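Local structure of putative methylthioribose-1-phosphate isomerase (Pyrococcus horikoshii OT3, 6A34) at the interface of chains A and B. The protein catalyses the isomerisation of 5-methylthioribose 1-phosphate to 5-methylthioribulose 1-phosphate in the methionine salvage pathway. Sequence-based numbering; all coordinates share one arbitrary frame. Chains: chain A/B, Putative methylthioribose-1-phosphate isomerase.

The interface of chains A and B. Residues chain A 33, 200, 205, 208-209, 224; chain B 304-305, 312-314.
B:Ile312 points the end of its side chain at A:Ala208, near the start of helix 206-217, and its CD1 methyl meets the alanine CB tip to tip at 3.5 Å, a snug fit for two methyl groups. The isoleucine holds CG1 between its backbone N and carbonyl carbon (chi1 54°), and a chi2 of 90° then turns CD1 to the helix, while the CG2 branch faces CD1 of A:Leu205, more loosely, at 4.3 Å. In this patch B:Ile312 buries 77 Å² against the partner chain.

A second group of apolar contacts gathers around A:Leu224 on strand 222-225. Its CG is anti to the backbone N (chi1 175°), and the CD2 branch reaches the methyl CB of B:Ala313 at 3.7 Å. The leucine and B:Val304 lie alongside each other and run antiparallel, with leucine CG 4.0 Å from valine CG1. At the other end two proline rings meet, CB of A:Pro33 lying 3.8 Å from CD of B:Pro314.

Among these residues no N or O of one chain comes within bonding distance of one on the other. The carbonyl O of B:Ile312 lies 3.6 Å from ring carbon CG of A:Pro33 and also faces the CB and CG methylenes of A:Arg209. The extended A:Glu200 side chain passes B:Val304 at a slant, its carboxylate OE1 3.9 Å from the valine carbonyl O, an oxygen-oxygen approach that makes no hydrogen bond.

The segment 312-314 of one chain, with B:Val304 beside it, thus packs against a helix, a strand and neighbouring loops of the other. Repeated by two-fold symmetry, this apolar patch likely contributes to holding the two subunits together, its centre about 19 Å from A:Asp247, the predicted catalytic proton donor.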
# COMPACT_ATOMS: atom_id res chain seq x y z
N PRO A 33 -14.14 -3.26 -11.28
CA PRO A 33 -14.74 -2.06 -11.86
C PRO A 33 -14.84 -2.03 -13.39
O PRO A 33 -15.28 -1.04 -13.98
CB PRO A 33 -13.77 -0.95 -11.40
CG PRO A 33 -12.42 -1.65 -11.48
CD PRO A 33 -12.72 -3.06 -11.00
N GLU A 200 -6.02 3.17 -1.89
CA GLU A 200 -6.34 2.01 -2.72
C GLU A 200 -6.70 0.80 -1.84
O GLU A 200 -7.54 -0.02 -2.25
CB GLU A 200 -5.23 1.72 -3.72
CG GLU A 200 -3.86 1.39 -3.13
CD GLU A 200 -2.85 1.01 -4.22
OE1 GLU A 200 -3.26 1.05 -5.40
OE2 GLU A 200 -1.67 0.63 -3.90
N LEU A 205 -7.59 -4.27 -2.19
CA LEU A 205 -7.73 -3.11 -3.15
C LEU A 205 -9.19 -2.67 -3.34
O LEU A 205 -9.56 -2.18 -4.42
CB LEU A 205 -7.07 -3.43 -4.50
CG LEU A 205 -5.55 -3.53 -4.44
CD1 LEU A 205 -5.03 -4.38 -5.59
CD2 LEU A 205 -4.89 -2.15 -4.45
N ALA A 208 -9.59 0.97 -4.58
CA ALA A 208 -9.35 1.23 -5.99
C ALA A 208 -10.49 0.63 -6.83
O ALA A 208 -10.98 1.27 -7.78
CB ALA A 208 -8.01 0.65 -6.38
N ARG A 209 -10.90 -0.59 -6.45
CA ARG A 209 -11.73 -1.46 -7.25
C ARG A 209 -13.22 -1.10 -7.07
O ARG A 209 -14.03 -1.19 -8.01
CB ARG A 209 -11.43 -2.91 -6.87
CG ARG A 209 -11.73 -3.92 -7.96
CD ARG A 209 -11.08 -5.28 -7.80
NE ARG A 209 -10.80 -5.59 -6.42
CZ ARG A 209 -11.66 -6.18 -5.59
NH1 ARG A 209 -12.82 -6.64 -6.06
NH2 ARG A 209 -11.36 -6.28 -4.30
N LEU A 224 -7.38 8.88 -6.30
CA LEU A 224 -6.97 7.55 -5.83
C LEU A 224 -5.47 7.58 -5.56
O LEU A 224 -4.75 8.14 -6.36
CB LEU A 224 -7.33 6.53 -6.91
CG LEU A 224 -6.88 5.10 -6.65
CD1 LEU A 224 -7.60 4.53 -5.43
CD2 LEU A 224 -7.16 4.24 -7.88
N VAL B 304 -0.52 3.58 -10.46
CA VAL B 304 -1.53 3.38 -9.39
C VAL B 304 -2.73 2.61 -9.94
O VAL B 304 -3.28 1.77 -9.28
CB VAL B 304 -1.99 4.71 -8.78
CG1 VAL B 304 -3.11 4.49 -7.77
CG2 VAL B 304 -0.83 5.43 -8.13
N LEU B 305 -3.10 2.91 -11.19
CA LEU B 305 -4.28 2.37 -11.82
C LEU B 305 -4.09 0.90 -12.16
O LEU B 305 -5.08 0.21 -12.33
CB LEU B 305 -4.54 3.16 -13.09
CG LEU B 305 -4.95 4.61 -12.94
CD1 LEU B 305 -4.96 5.29 -14.33
CD2 LEU B 305 -6.33 4.72 -12.27
N ILE B 312 -6.49 -2.49 -12.16
CA ILE B 312 -7.19 -2.73 -10.90
C ILE B 312 -8.22 -1.63 -10.67
O ILE B 312 -9.14 -1.87 -9.95
CB ILE B 312 -6.21 -2.88 -9.71
CG1 ILE B 312 -5.23 -1.72 -9.55
CG2 ILE B 312 -5.42 -4.19 -9.82
CD1 ILE B 312 -5.71 -0.59 -8.68
N ALA B 313 -8.06 -0.43 -11.26
CA ALA B 313 -8.94 0.71 -11.00
C ALA B 313 -9.73 1.09 -12.24
O ALA B 313 -9.36 0.77 -13.37
CB ALA B 313 -8.14 1.89 -10.52
N PRO B 314 -10.86 1.81 -12.06
CA PRO B 314 -11.50 2.53 -13.15
C PRO B 314 -10.64 3.75 -13.49
O PRO B 314 -9.75 4.10 -12.72
CB PRO B 314 -12.84 3.00 -12.57
CG PRO B 314 -12.56 3.12 -11.08
CD PRO B 314 -11.54 2.03 -10.78